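Diaminopimelate decarboxylase (Aquifex aeolicus, PDB 2P3E) probably decarboxylates meso-2,6-diaminopimelate to L-lysine with pyridoxal 5'-phosphate as cofactor, the final step of lysine biosynthesis, and works as a homodimer. Local coordinates at residues E49-A54 with G281-G286; Y62-N67 with G88-L93; Y377-S382 with L403-E408. All coordinates share one frame; numbering follows the deposited sequence.

Contact 1: E49-A54 with G281-G286; sequences EAYRKA and GRSIMG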
ATOM      1  N   GLU B  49      -8.990  28.600  -0.751  1.00 17.09           N
ATOM      2  CA  GLU B  49      -9.230  30.036  -0.726  1.00 18.29           C
ATOM      3  C   GLU B  49      -8.501  30.712   0.435  1.00 17.89           C
ATOM      4  O   GLU B  49      -8.101  31.875   0.332  1.00 19.05           O
ATOM      5  CB  GLU B  49     -10.737  30.350  -0.689  1.00 18.23           C
ATOM      6  CG  GLU B  49     -11.494  30.040  -1.993  1.00 20.60           C
ATOM      7  CD  GLU B  49     -10.885  30.688  -3.220  1.00 23.68           C
ATOM      8  OE1 GLU B  49     -10.401  31.841  -3.125  1.00 23.81           O
ATOM      9  OE2 GLU B  49     -10.896  30.047  -4.293  1.00 24.75           O
ATOM     10  N   ALA B  50      -8.336  29.995   1.535  1.00 18.11           N
ATOM     11  CA  ALA B  50      -7.527  30.491   2.649  1.00 18.03           C
ATOM     12  C   ALA B  50      -6.078  30.784   2.236  1.00 18.08           C
ATOM     13  O   ALA B  50      -5.495  31.784   2.671  1.00 17.42           O
ATOM     14  CB  ALA B  50      -7.571  29.542   3.825  1.00 17.92           C
ATOM     15  N   TYR B  51      -5.504  29.910   1.404  1.00 17.94           N
ATOM     16  CA  TYR B  51      -4.176  30.132   0.836  1.00 17.92           C
ATOM     17  C   TYR B  51      -4.175  31.340  -0.113  1.00 18.43           C
ATOM     18  O   TYR B  51      -3.276  32.183  -0.049  1.00 18.24           O
ATOM     19  CB  TYR B  51      -3.690  28.870   0.100  1.00 17.51           C
ATOM     20  CG  TYR B  51      -3.004  27.881   1.013  1.00 17.24           C
ATOM     21  CD1 TYR B  51      -3.680  26.762   1.497  1.00 16.31           C
ATOM     22  CD2 TYR B  51      -1.675  28.071   1.397  1.00 16.73           C
ATOM     23  CE1 TYR B  51      -3.037  25.839   2.347  1.00 17.62           C
ATOM     24  CE2 TYR B  51      -1.016  27.158   2.254  1.00 17.79           C
ATOM     25  CZ  TYR B  51      -1.707  26.051   2.716  1.00 16.67           C
ATOM     26  OH  TYR B  51      -1.058  25.167   3.532  1.00 17.25           O
ATOM     27  N   ARG B  52      -5.185  31.424  -0.981  1.00 18.64           N
ATOM     28  CA  ARG B  52      -5.301  32.534  -1.925  1.00 19.40           C
ATOM     29  C   ARG B  52      -5.401  33.890  -1.209  1.00 19.65           C
ATOM     30  O   ARG B  52      -4.758  34.851  -1.620  1.00 19.87           O
ATOM     31  CB  ARG B  52      -6.512  32.362  -2.843  1.00 19.91           C
ATOM     32  CG  ARG B  52      -6.453  31.160  -3.756  1.00 22.42           C
ATOM     33  CD  ARG B  52      -5.562  31.404  -4.973  1.00 26.25           C
ATOM     34  CZ  ARG B  52      -3.340  30.878  -7.577  0.80 30.39           C
ATOM     35  NH1 ARG B  52      -2.875  31.852  -8.372  1.00 31.82           N
ATOM     36  NH2 ARG B  52      -2.953  29.617  -7.751  1.00 21.47           N
ATOM     37  N   LYS B  53      -6.217  33.947  -0.163  1.00 19.85           N
ATOM     38  CA  LYS B  53      -6.411  35.152   0.624  1.00 20.90           C
ATOM     39  C   LYS B  53      -5.124  35.510   1.384  1.00 20.53           C
ATOM     40  O   LYS B  53      -4.696  36.668   1.370  1.00 20.50           O
ATOM     41  CB  LYS B  53      -7.592  34.978   1.582  1.00 20.92           C
ATOM     42  CG  LYS B  53      -7.825  36.139   2.515  1.00 23.20           C
ATOM     43  CD  LYS B  53      -9.086  35.932   3.358  1.00 25.90           C
ATOM     44  CE  LYS B  53      -9.212  36.989   4.455  1.00 28.45           C
ATOM     45  NZ  LYS B  53     -10.565  36.887   5.079  1.00 31.57           N
ATOM     46  N   ALA B  54      -4.503  34.514   2.012  1.00 19.04           N
ATOM     47  CA  ALA B  54      -3.227  34.716   2.725  1.00 18.82           C
ATOM     48  C   ALA B  54      -2.053  35.121   1.837  1.00 18.35           C
ATOM     49  O   ALA B  54      -1.223  35.924   2.257  1.00 18.71           O
ATOM     50  CB  ALA B  54      -2.867  33.480   3.577  1.00 18.53           C
ATOM     51  N   GLY B 281      -0.670  20.110   0.126  1.00 12.73           N
ATOM     52  CA  GLY B 281      -1.446  18.893  -0.176  1.00 13.06           C
ATOM     53  C   GLY B 281      -2.369  18.555   0.980  1.00 13.43           C
ATOM     54  O   GLY B 281      -3.589  18.775   0.917  1.00 13.25           O
ATOM     55  N   ARG B 282      -1.769  18.033   2.050  1.00 13.48           N
ATOM     56  CA  ARG B 282      -2.477  17.630   3.270  1.00 13.49           C
ATOM     57  C   ARG B 282      -3.371  18.742   3.860  1.00 13.91           C
ATOM     58  O   ARG B 282      -4.481  18.456   4.326  1.00 13.14           O
ATOM     59  CB  ARG B 282      -1.466  17.214   4.341  1.00 13.35           C
ATOM     60  CG  ARG B 282      -2.044  16.393   5.498  1.00 13.18           C
ATOM     61  CD  ARG B 282      -1.030  16.282   6.652  1.00 13.95           C
ATOM     62  NE  ARG B 282       0.292  15.813   6.203  1.00 13.88           N
ATOM     63  CZ  ARG B 282       0.686  14.538   6.172  1.00 15.07           C
ATOM     64  NH1 ARG B 282      -0.133  13.550   6.547  1.00 15.09           N
ATOM     65  NH2 ARG B 282       1.907  14.248   5.746  1.00 15.75           N
ATOM     66  N   SER B 283      -2.876  19.991   3.884  1.00 14.63           N
ATOM     67  CA  SER B 283      -3.649  21.096   4.482  1.00 15.74           C
ATOM     68  C   SER B 283      -4.904  21.481   3.692  1.00 16.71           C
ATOM     69  O   SER B 283      -5.773  22.206   4.214  1.00 18.81           O
ATOM     70  CB  SER B 283      -2.790  22.347   4.767  1.00 15.60           C
ATOM     71  OG  SER B 283      -2.114  22.789   3.607  1.00 16.68           O
ATOM     72  N   ILE B 284      -5.013  21.029   2.452  1.00 15.36           N
ATOM     73  CA  ILE B 284      -6.263  21.222   1.698  1.00 15.84           C
ATOM     74  C   ILE B 284      -7.144  19.979   1.790  1.00 15.51           C
ATOM     75  O   ILE B 284      -8.347  20.081   2.049  1.00 16.41           O
ATOM     76  CB  ILE B 284      -5.985  21.593   0.208  1.00 15.60           C
ATOM     77  CG1 ILE B 284      -5.378  23.006   0.112  1.00 15.41           C
ATOM     78  CG2 ILE B 284      -7.263  21.450  -0.655  1.00 16.16           C
ATOM     79  CD1 ILE B 284      -4.937  23.375  -1.323  1.00 15.24           C
ATOM     80  N   MET B 285      -6.544  18.803   1.625  1.00 14.88           N
ATOM     81  CA  MET B 285      -7.320  17.569   1.492  1.00 15.09           C
ATOM     82  C   MET B 285      -7.574  16.778   2.780  1.00 14.97           C
ATOM     83  O   MET B 285      -8.576  16.067   2.883  1.00 15.16           O
ATOM     84  CB  MET B 285      -6.638  16.638   0.477  1.00 14.96           C
ATOM     85  CG  MET B 285      -6.847  17.037  -0.983  1.00 16.34           C
ATOM     86  SD  MET B 285      -8.601  17.305  -1.448  1.00 18.14           S
ATOM     87  CE  MET B 285      -9.340  15.781  -0.928  1.00 21.82           C
ATOM     88  N   GLY B 286      -6.660  16.880   3.737  1.00 15.28           N
ATOM     89  CA  GLY B 286      -6.606  15.952   4.891  1.00 14.30           C
ATOM     90  C   GLY B 286      -7.913  15.838   5.644  1.00 14.95           C
ATOM     91  O   GLY B 286      -8.493  14.753   5.734  1.00 13.65           O
TER
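In the pyridoxal-binding TIM-barrel domain, helix 41-54 packs against the short helix 282-285, and within the 49-54 segment Tyr51 is the residue that reaches Ser283 and Ile284 in the buried interior. The two backbones stay well separated, with the CA atoms of Tyr51 and Ile284 9.2 Å apart, and the phenol bridges the gap. At its far end Tyr51 OH forms a short hydrogen bond of 2.6 Å to Ser283 OG, in which either hydroxyl could be the donor. The serine oxygen lies at the edge of the ring, near its plane, and Ser283 OG also comes within 3.4 Å of Tyr51 CE1. Ser283 turns OG to this meeting point by setting it between its own backbone N and carbonyl carbon (chi1 55°). Beside this polar link, Tyr51 CE1 touches Ile284 CG1 at 4.3 Å, a looser apolar contact; Ile284 packs as well against Ile44 and Phe48, a little earlier on helix 41-54. Leu245, Pro258, Pro280 and Ile60 also touch the Tyr51 side chain, while Ser283 O accepts a hydrogen bond from Arg47, so two hydrogen bonds, through Tyr51 and Arg47, join the short helix to the long one. A phenylalanine in place of Tyr51 would probably keep much of this apolar packing but leave Ser283 OG without its hydroxyl mate in a buried setting. Within the short helix, Gly281 O takes both Ile284 N at 3.1 Å and Met285 N at 3.0 Å. Gly281 and Arg282 at this turn probably bind pyridoxal phosphate, and Arg282 probably the substrate too. The arrangement is probably a second-shell link behind the likely cofactor loop at the end of barrel strand 275-278, in a fold type III pyridoxal-phosphate enzyme.

Contact 2: Y62-N67 with G88-L93; sequences YAVKAN and GGELYL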
ATOM      1  N   TYR B  62      -1.492  22.707  -5.974  1.00 13.97           N
ATOM      2  CA  TYR B  62      -1.976  21.556  -5.197  1.00 12.77           C
ATOM      3  C   TYR B  62      -1.012  20.362  -5.323  1.00 11.84           C
ATOM      4  O   TYR B  62      -0.637  19.985  -6.426  1.00 12.47           O
ATOM      5  CB  TYR B  62      -3.403  21.173  -5.611  1.00 12.32           C
ATOM      6  CG  TYR B  62      -3.816  19.839  -5.059  1.00 12.10           C
ATOM      7  CD1 TYR B  62      -3.862  19.619  -3.669  1.00 12.54           C
ATOM      8  CD2 TYR B  62      -4.117  18.778  -5.917  1.00 13.26           C
ATOM      9  CE1 TYR B  62      -4.226  18.364  -3.153  1.00 13.36           C
ATOM     10  CE2 TYR B  62      -4.460  17.527  -5.409  1.00 14.17           C
ATOM     11  CZ  TYR B  62      -4.515  17.339  -4.030  1.00 12.70           C
ATOM     12  OH  TYR B  62      -4.859  16.106  -3.539  1.00 14.32           O
ATOM     13  N   ALA B  63      -0.577  19.805  -4.191  1.00 11.24           N
ATOM     14  CA  ALA B  63       0.306  18.629  -4.201  1.00 10.84           C
ATOM     15  C   ALA B  63      -0.529  17.381  -4.479  1.00 10.68           C
ATOM     16  O   ALA B  63      -1.163  16.806  -3.582  1.00 10.41           O
ATOM     17  CB  ALA B  63       1.060  18.489  -2.863  1.00 10.12           C
ATOM     18  N   VAL B  64      -0.529  16.977  -5.746  1.00 10.98           N
ATOM     19  CA  VAL B  64      -1.356  15.887  -6.238  1.00 11.01           C
ATOM     20  C   VAL B  64      -1.108  14.547  -5.515  1.00 10.60           C
ATOM     21  O   VAL B  64      -2.009  13.717  -5.411  1.00 10.99           O
ATOM     22  CB  VAL B  64      -1.205  15.767  -7.783  1.00 10.99           C
ATOM     23  CG1 VAL B  64      -2.036  14.606  -8.330  1.00 11.57           C
ATOM     24  CG2 VAL B  64      -1.657  17.112  -8.443  1.00 12.08           C
ATOM     25  N   LYS B  65       0.089  14.356  -4.976  1.00 10.65           N
ATOM     26  CA  LYS B  65       0.396  13.149  -4.201  1.00 10.25           C
ATOM     27  C   LYS B  65      -0.595  12.862  -3.053  1.00  9.96           C
ATOM     28  O   LYS B  65      -0.797  11.698  -2.684  1.00  9.61           O
ATOM     29  CB  LYS B  65       1.831  13.221  -3.632  1.00 11.21           C
ATOM     30  CG  LYS B  65       2.085  14.448  -2.717  1.00  9.89           C
ATOM     31  CD  LYS B  65       3.517  14.413  -2.204  1.00 12.89           C
ATOM     32  CE  LYS B  65       3.770  15.664  -1.391  1.00 17.68           C
ATOM     33  NZ  LYS B  65       5.127  15.593  -0.792  1.00 22.61           N
ATOM     34  N   ALA B  66      -1.198  13.908  -2.481  1.00  9.45           N
ATOM     35  CA  ALA B  66      -2.112  13.742  -1.340  1.00  9.73           C
ATOM     36  C   ALA B  66      -3.389  12.988  -1.714  1.00  9.47           C
ATOM     37  O   ALA B  66      -3.937  12.261  -0.894  1.00  9.76           O
ATOM     38  CB  ALA B  66      -2.469  15.090  -0.733  1.00  9.55           C
ATOM     39  N   ASN B  67      -3.862  13.189  -2.942  1.00  9.72           N
ATOM     40  CA  ASN B  67      -5.146  12.657  -3.413  1.00  9.79           C
ATOM     41  C   ASN B  67      -5.284  12.892  -4.914  1.00  9.91           C
ATOM     42  O   ASN B  67      -5.293  14.047  -5.351  1.00  9.65           O
ATOM     43  CB  ASN B  67      -6.325  13.345  -2.698  1.00 10.13           C
ATOM     44  CG  ASN B  67      -7.629  12.574  -2.861  1.00 10.54           C
ATOM     45  OD1 ASN B  67      -8.012  12.200  -3.980  1.00 12.30           O
ATOM     46  ND2 ASN B  67      -8.308  12.314  -1.752  1.00  9.20           N
ATOM     47  N   GLY B  88       4.697  11.150 -14.128  1.00 13.37           N
ATOM     48  CA  GLY B  88       3.970  11.272 -15.383  1.00 13.78           C
ATOM     49  C   GLY B  88       2.488  11.037 -15.195  1.00 13.41           C
ATOM     50  O   GLY B  88       1.687  11.652 -15.876  1.00 13.58           O
ATOM     51  N   GLY B  89       2.119  10.142 -14.274  1.00 13.04           N
ATOM     52  CA  GLY B  89       0.703   9.927 -13.962  1.00 12.54           C
ATOM     53  C   GLY B  89       0.006  11.162 -13.407  1.00 12.30           C
ATOM     54  O   GLY B  89      -1.160  11.423 -13.730  1.00 12.52           O
ATOM     55  N   GLU B  90       0.698  11.904 -12.544  1.00 12.30           N
ATOM     56  CA  GLU B  90       0.144  13.157 -11.969  1.00 12.20           C
ATOM     57  C   GLU B  90       0.101  14.278 -13.006  1.00 12.43           C
ATOM     58  O   GLU B  90      -0.813  15.113 -12.993  1.00 12.48           O
ATOM     59  CB  GLU B  90       0.916  13.571 -10.709  1.00 12.69           C
ATOM     60  CG  GLU B  90       0.886  12.500  -9.588  1.00 11.92           C
ATOM     61  CD  GLU B  90       1.462  12.987  -8.259  1.00 13.25           C
ATOM     62  OE1 GLU B  90       2.163  14.039  -8.221  1.00 14.24           O
ATOM     63  OE2 GLU B  90       1.205  12.303  -7.241  1.00 13.29           O
ATOM     64  N   LEU B  91       1.065  14.269 -13.920  1.00 13.19           N
ATOM     65  CA  LEU B  91       1.017  15.175 -15.090  1.00 13.78           C
ATOM     66  C   LEU B  91      -0.263  14.923 -15.907  1.00 14.23           C
ATOM     67  O   LEU B  91      -1.009  15.855 -16.215  1.00 13.24           O
ATOM     68  CB  LEU B  91       2.259  15.016 -15.965  1.00 12.86           C
ATOM     69  CG  LEU B  91       2.289  15.897 -17.241  1.00 14.90           C
ATOM     70  CD1 LEU B  91       2.356  17.401 -16.911  1.00 14.01           C
ATOM     71  CD2 LEU B  91       3.429  15.502 -18.171  1.00 14.30           C
ATOM     72  N   TYR B  92      -0.484  13.655 -16.247  1.00 15.37           N
ATOM     73  CA  TYR B  92      -1.688  13.202 -16.971  1.00 16.70           C
ATOM     74  C   TYR B  92      -2.929  13.677 -16.243  1.00 17.12           C
ATOM     75  O   TYR B  92      -3.824  14.278 -16.848  1.00 17.63           O
ATOM     76  CB  TYR B  92      -1.647  11.669 -17.126  1.00 17.03           C
ATOM     77  CG  TYR B  92      -2.981  10.935 -17.198  1.00 18.93           C
ATOM     78  CD1 TYR B  92      -3.527  10.561 -18.427  1.00 20.74           C
ATOM     79  CD2 TYR B  92      -3.665  10.572 -16.032  1.00 19.44           C
ATOM     80  CE1 TYR B  92      -4.744   9.873 -18.508  1.00 20.72           C
ATOM     81  CE2 TYR B  92      -4.894   9.900 -16.096  1.00 22.22           C
ATOM     82  CZ  TYR B  92      -5.417   9.553 -17.338  1.00 20.65           C
ATOM     83  OH  TYR B  92      -6.609   8.868 -17.389  1.00 22.56           O
ATOM     84  N   LEU B  93      -2.954  13.435 -14.934  1.00 17.62           N
ATOM     85  CA  LEU B  93      -4.081  13.783 -14.094  1.00 18.43           C
ATOM     86  C   LEU B  93      -4.322  15.282 -14.039  1.00 18.47           C
ATOM     87  O   LEU B  93      -5.455  15.744 -14.222  1.00 18.54           O
ATOM     88  CB  LEU B  93      -3.834  13.226 -12.707  1.00 18.95           C
ATOM     89  CG  LEU B  93      -4.977  13.097 -11.721  1.00 20.95           C
ATOM     90  CD1 LEU B  93      -5.935  11.978 -12.132  1.00 19.83           C
ATOM     91  CD2 LEU B  93      -4.295  12.769 -10.435  1.00 22.96           C
TER
HETATM   92  O   HOH W   1      -1.216  11.322  -6.749  1.00 10.40           O
HETATM   93  O   HOH W   2       2.523  15.526  -6.059  1.00 10.18           O
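Val64, just past the end of TIM-barrel strand 59-63, packs against Glu90 and Leu93 of helix 88-96, which follows the neighbouring parallel strand 82-85. The dry half of the contact is close: Val64 CG1 meets Leu93 CD2 at 3.6 Å and also lies 3.8 Å from Glu90 CG. Val64 places this methyl group there by holding CG1 anti to its backbone N (chi1 179°), while the extended glutamate chain runs past it in the opposite direction. Met387 of the second subunit packs on both Glu90 and Leu93. The polar half is looser and bridged by two waters. Glu90 OE2 approaches Lys65 N, but the angle is too poor for a hydrogen bond, and the carboxylate reaches the 3-10 turn 64-66 through the waters instead. One donates to Glu90 OE2 and to Val64 O, spending a hydrogen on each. Glu90 OE1 is gripped twice, by the second water and by Val86 N, which precedes its own helix. This turn 64-66 carries Lys65, probably the residue to which pyridoxal phosphate is attached, though no cofactor is bound to it here. The end of its side chain leads away from the helix, whereas its backbone takes part in the water bridge: Lys65 N donates to the second water at 2.9 Å, and that water donates to Glu90 OE1 at 2.6 Å.

Contact 3: Y377-S382 with L403-E408; sequences YGFAMS and LIRKRE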
ATOM      1  N   TYR B 377      -3.378  11.280   1.660  1.00 10.81           N
ATOM      2  CA  TYR B 377      -2.603  10.034   1.893  1.00 10.81           C
ATOM      3  C   TYR B 377      -3.497   8.913   2.465  1.00 10.43           C
ATOM      4  O   TYR B 377      -3.071   8.121   3.306  1.00 10.16           O
ATOM      5  CB  TYR B 377      -1.385  10.341   2.797  1.00 11.18           C
ATOM      6  CG  TYR B 377      -0.647  11.569   2.304  1.00 11.57           C
ATOM      7  CD1 TYR B 377       0.132  11.510   1.141  1.00 11.02           C
ATOM      8  CD2 TYR B 377      -0.770  12.792   2.955  1.00 11.39           C
ATOM      9  CE1 TYR B 377       0.805  12.638   0.654  1.00 11.20           C
ATOM     10  CE2 TYR B 377      -0.108  13.941   2.466  1.00 12.25           C
ATOM     11  CZ  TYR B 377       0.671  13.847   1.321  1.00 10.89           C
ATOM     12  OH  TYR B 377       1.322  14.965   0.856  1.00 12.51           O
ATOM     13  N   GLY B 378      -4.751   8.889   2.015  1.00  9.93           N
ATOM     14  CA  GLY B 378      -5.725   7.871   2.433  1.00  8.96           C
ATOM     15  C   GLY B 378      -5.984   6.947   1.254  1.00  8.62           C
ATOM     16  O   GLY B 378      -5.273   5.963   1.040  1.00  7.68           O
ATOM     17  N   PHE B 379      -6.967   7.294   0.431  1.00  8.94           N
ATOM     18  CA  PHE B 379      -7.172   6.529  -0.785  1.00  9.47           C
ATOM     19  C   PHE B 379      -5.898   6.439  -1.632  1.00  9.47           C
ATOM     20  O   PHE B 379      -5.665   5.430  -2.296  1.00 10.18           O
ATOM     21  CB  PHE B 379      -8.317   7.091  -1.657  1.00  9.26           C
ATOM     22  CG  PHE B 379      -8.753   6.128  -2.730  1.00  9.54           C
ATOM     23  CD1 PHE B 379      -9.789   5.227  -2.489  1.00 11.51           C
ATOM     24  CD2 PHE B 379      -8.094   6.084  -3.960  1.00  8.85           C
ATOM     25  CE1 PHE B 379     -10.194   4.306  -3.479  1.00 10.50           C
ATOM     26  CE2 PHE B 379      -8.471   5.149  -4.949  1.00  9.55           C
ATOM     27  CZ  PHE B 379      -9.521   4.262  -4.703  1.00  8.96           C
ATOM     28  N   ALA B 380      -5.081   7.485  -1.611  1.00  9.80           N
ATOM     29  CA  ALA B 380      -3.859   7.555  -2.412  1.00 10.95           C
ATOM     30  C   ALA B 380      -2.913   6.352  -2.179  1.00 11.50           C
ATOM     31  O   ALA B 380      -2.208   5.928  -3.100  1.00 11.03           O
ATOM     32  CB  ALA B 380      -3.125   8.893  -2.182  1.00 10.46           C
ATOM     33  N   MET B 381      -2.930   5.802  -0.962  1.00 11.61           N
ATOM     34  CA  MET B 381      -2.065   4.664  -0.605  1.00 13.01           C
ATOM     35  C   MET B 381      -2.834   3.338  -0.504  1.00 12.45           C
ATOM     36  O   MET B 381      -2.277   2.327  -0.093  1.00 12.78           O
ATOM     37  CB  MET B 381      -1.305   4.948   0.701  1.00 12.78           C
ATOM     38  CG  MET B 381      -0.504   6.258   0.661  1.00 15.64           C
ATOM     39  SD  MET B 381       0.511   6.532   2.149  1.00 17.88           S
ATOM     40  CE  MET B 381       1.983   5.646   1.723  1.00 18.81           C
ATOM     41  N   SER B 382      -4.108   3.357  -0.902  1.00 11.59           N
ATOM     42  CA  SER B 382      -4.974   2.180  -0.882  1.00 11.37           C
ATOM     43  C   SER B 382      -4.562   1.131  -1.935  1.00 11.01           C
ATOM     44  O   SER B 382      -4.230   1.467  -3.103  1.00 11.10           O
ATOM     45  CB  SER B 382      -6.435   2.622  -1.083  1.00 10.48           C
ATOM     46  OG  SER B 382      -7.328   1.532  -1.010  1.00 12.83           O
ATOM     47  N   LEU B 403     -21.220  10.880  -6.951  1.00 14.85           N
ATOM     48  CA  LEU B 403     -20.330   9.746  -6.908  1.00 14.47           C
ATOM     49  C   LEU B 403     -19.087  10.107  -7.718  1.00 14.36           C
ATOM     50  O   LEU B 403     -19.199  10.406  -8.915  1.00 14.74           O
ATOM     51  CB  LEU B 403     -21.030   8.479  -7.446  1.00 14.80           C
ATOM     52  CG  LEU B 403     -20.259   7.146  -7.417  1.00 13.42           C
ATOM     53  CD1 LEU B 403     -19.953   6.749  -5.953  1.00 14.19           C
ATOM     54  CD2 LEU B 403     -21.097   6.064  -8.088  1.00 14.23           C
ATOM     55  N   ILE B 404     -17.921  10.154  -7.066  1.00 12.85           N
ATOM     56  CA  ILE B 404     -16.688  10.570  -7.769  1.00 11.90           C
ATOM     57  C   ILE B 404     -15.670   9.410  -8.018  1.00 11.93           C
ATOM     58  O   ILE B 404     -14.698   9.568  -8.771  1.00 12.05           O
ATOM     59  CB  ILE B 404     -16.023  11.826  -7.112  1.00 11.97           C
ATOM     60  CG1 ILE B 404     -15.663  11.554  -5.643  1.00 12.00           C
ATOM     61  CG2 ILE B 404     -16.947  13.049  -7.229  1.00 11.59           C
ATOM     62  CD1 ILE B 404     -14.632  12.510  -5.075  1.00 13.07           C
ATOM     63  N   ARG B 405     -15.941   8.251  -7.426  1.00 11.54           N
ATOM     64  CA  ARG B 405     -15.279   6.996  -7.805  1.00 12.14           C
ATOM     65  C   ARG B 405     -16.189   5.827  -7.466  1.00 11.95           C
ATOM     66  O   ARG B 405     -16.585   5.669  -6.317  1.00 12.04           O
ATOM     67  CB  ARG B 405     -13.920   6.826  -7.101  1.00 11.75           C
ATOM     68  CG  ARG B 405     -13.101   5.663  -7.702  1.00 10.82           C
ATOM     69  CD  ARG B 405     -11.771   5.424  -6.985  1.00 11.23           C
ATOM     70  NE  ARG B 405     -11.141   4.203  -7.512  1.00 10.74           N
ATOM     71  CZ  ARG B 405     -10.174   4.173  -8.427  1.00  9.30           C
ATOM     72  NH1 ARG B 405      -9.673   5.294  -8.931  1.00  9.67           N
ATOM     73  NH2 ARG B 405      -9.669   3.003  -8.804  1.00 11.01           N
ATOM     74  N   LYS B 406     -16.530   5.019  -8.469  1.00 12.62           N
ATOM     75  CA  LYS B 406     -17.335   3.814  -8.235  1.00 13.59           C
ATOM     76  C   LYS B 406     -16.508   2.836  -7.407  1.00 13.54           C
ATOM     77  O   LYS B 406     -15.272   2.802  -7.518  1.00 12.51           O
ATOM     78  CB  LYS B 406     -17.720   3.139  -9.550  1.00 14.58           C
ATOM     79  CG  LYS B 406     -18.664   3.983 -10.463  1.00 17.22           C
ATOM     80  CD  LYS B 406     -18.890   3.254 -11.830  1.00 18.68           C
ATOM     81  CE  LYS B 406     -17.593   3.174 -12.666  1.00 21.97           C
ATOM     82  NZ  LYS B 406     -17.817   2.835 -14.125  1.00 23.50           N
ATOM     83  N   ARG B 407     -17.197   2.056  -6.582  1.00 13.02           N
ATOM     84  CA  ARG B 407     -16.570   0.927  -5.915  1.00 12.87           C
ATOM     85  C   ARG B 407     -16.063  -0.052  -6.973  1.00 13.15           C
ATOM     86  O   ARG B 407     -16.767  -0.356  -7.944  1.00 12.79           O
ATOM     87  CB  ARG B 407     -17.569   0.233  -4.996  1.00 12.79           C
ATOM     88  CG  ARG B 407     -16.965  -0.836  -4.069  1.00 12.73           C
ATOM     89  CD  ARG B 407     -18.023  -1.364  -3.091  1.00 12.65           C
ATOM     90  NE  ARG B 407     -18.616  -0.245  -2.353  1.00 12.72           N
ATOM     91  CZ  ARG B 407     -18.059   0.353  -1.295  1.00 12.03           C
ATOM     92  NH1 ARG B 407     -16.868  -0.051  -0.828  1.00  9.43           N
ATOM     93  NH2 ARG B 407     -18.672   1.384  -0.733  1.00 10.21           N
ATOM     94  N   GLU B 408     -14.841  -0.535  -6.775  1.00 12.44           N
ATOM     95  CA  GLU B 408     -14.252  -1.549  -7.642  1.00 12.91           C
ATOM     96  C   GLU B 408     -14.918  -2.897  -7.397  1.00 13.57           C
ATOM     97  O   GLU B 408     -15.554  -3.106  -6.367  1.00 13.57           O
ATOM     98  CB  GLU B 408     -12.746  -1.646  -7.357  1.00 12.41           C
ATOM     99  CG  GLU B 408     -11.998  -0.369  -7.722  1.00 11.82           C
ATOM    100  CD  GLU B 408     -10.597  -0.314  -7.128  1.00 11.42           C
ATOM    101  OE1 GLU B 408     -10.167  -1.308  -6.516  1.00 10.70           O
ATOM    102  OE2 GLU B 408      -9.920   0.708  -7.320  1.00 12.12           O
TER
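Phe379, in the 3-10 turn of the loop after strand 368-371, presses its ring tip against Arg405 at the end of strand 400-405, at the dimer interface. Arg405 leaves the strand where it and Ile404 both face Glu393 in a classic beta bulge. From CB, which points toward the phenylalanine, the chain continues through CG anti to the backbone N (chi1 -169°) and stays extended as far as NE, so it spans backbones whose nearest CA atoms, those of Phe379 and Arg405, are 10.7 Å apart. Arg405 CD is the first atom to touch, 3.4 Å from Phe379 CZ. Arg405 NE comes closer still to Phe379 CZ, at 3.2 Å, and Arg405 CZ follows at 3.8 Å. The side chains cross at about a right angle, and the phenylalanine lies over one face of the guanidinium group, toward its rim, with the two planes 47° apart. Arg405 NH1 passes 4.2 Å from Phe379 CE2 and gives a hydrogen bond to Ile413 O of the second subunit. Arg405 NH2 ends in a salt bridge to Glu408 OE2 at 2.7 Å, with an N-H...O angle of 154°; it meets the anti lone pair of that oxygen, somewhat tilted from the guanidinium plane. Glu408 OE2 also lies at the edge of the phenylalanine ring, 4.4 Å from Phe379 CZ. It forms a second salt bridge with Arg390, while Glu408 OE1 accepts a hydrogen bond from His384 NE2. Tyr37 and Tyr39 of strand 36-40 also touch the Phe379 side chain. Here a buried arginine is held by polar partners at NH1 and NH2 while an aromatic ring lies over one face; the carboxylate shared with Arg390 probably offsets the two like charges brought together.

How the contacts relate
Contact 1 closes a long loop of chain in which contact 2 is nested, and contact 3 follows both. Contacts 1 and 2 belong to the barrel domain, where helix 41-54 leads into strand 59-63; their centres are about 16 Å apart, and they touch through packing such as Met285 on Tyr62. Contact 3 belongs to the C-terminal part, where strand 400-405 is in the mixed sheet, about 14 Å from contact 2 and about 21 Å from contact 1 between centres. A probable hydrogen bond from Tyr377 N to Ala66 O ties 377-382 to 62-67. One segment of each contact thus converges on the probable cofactor and substrate site, while contacts 2 and 3 also meet the second subunit.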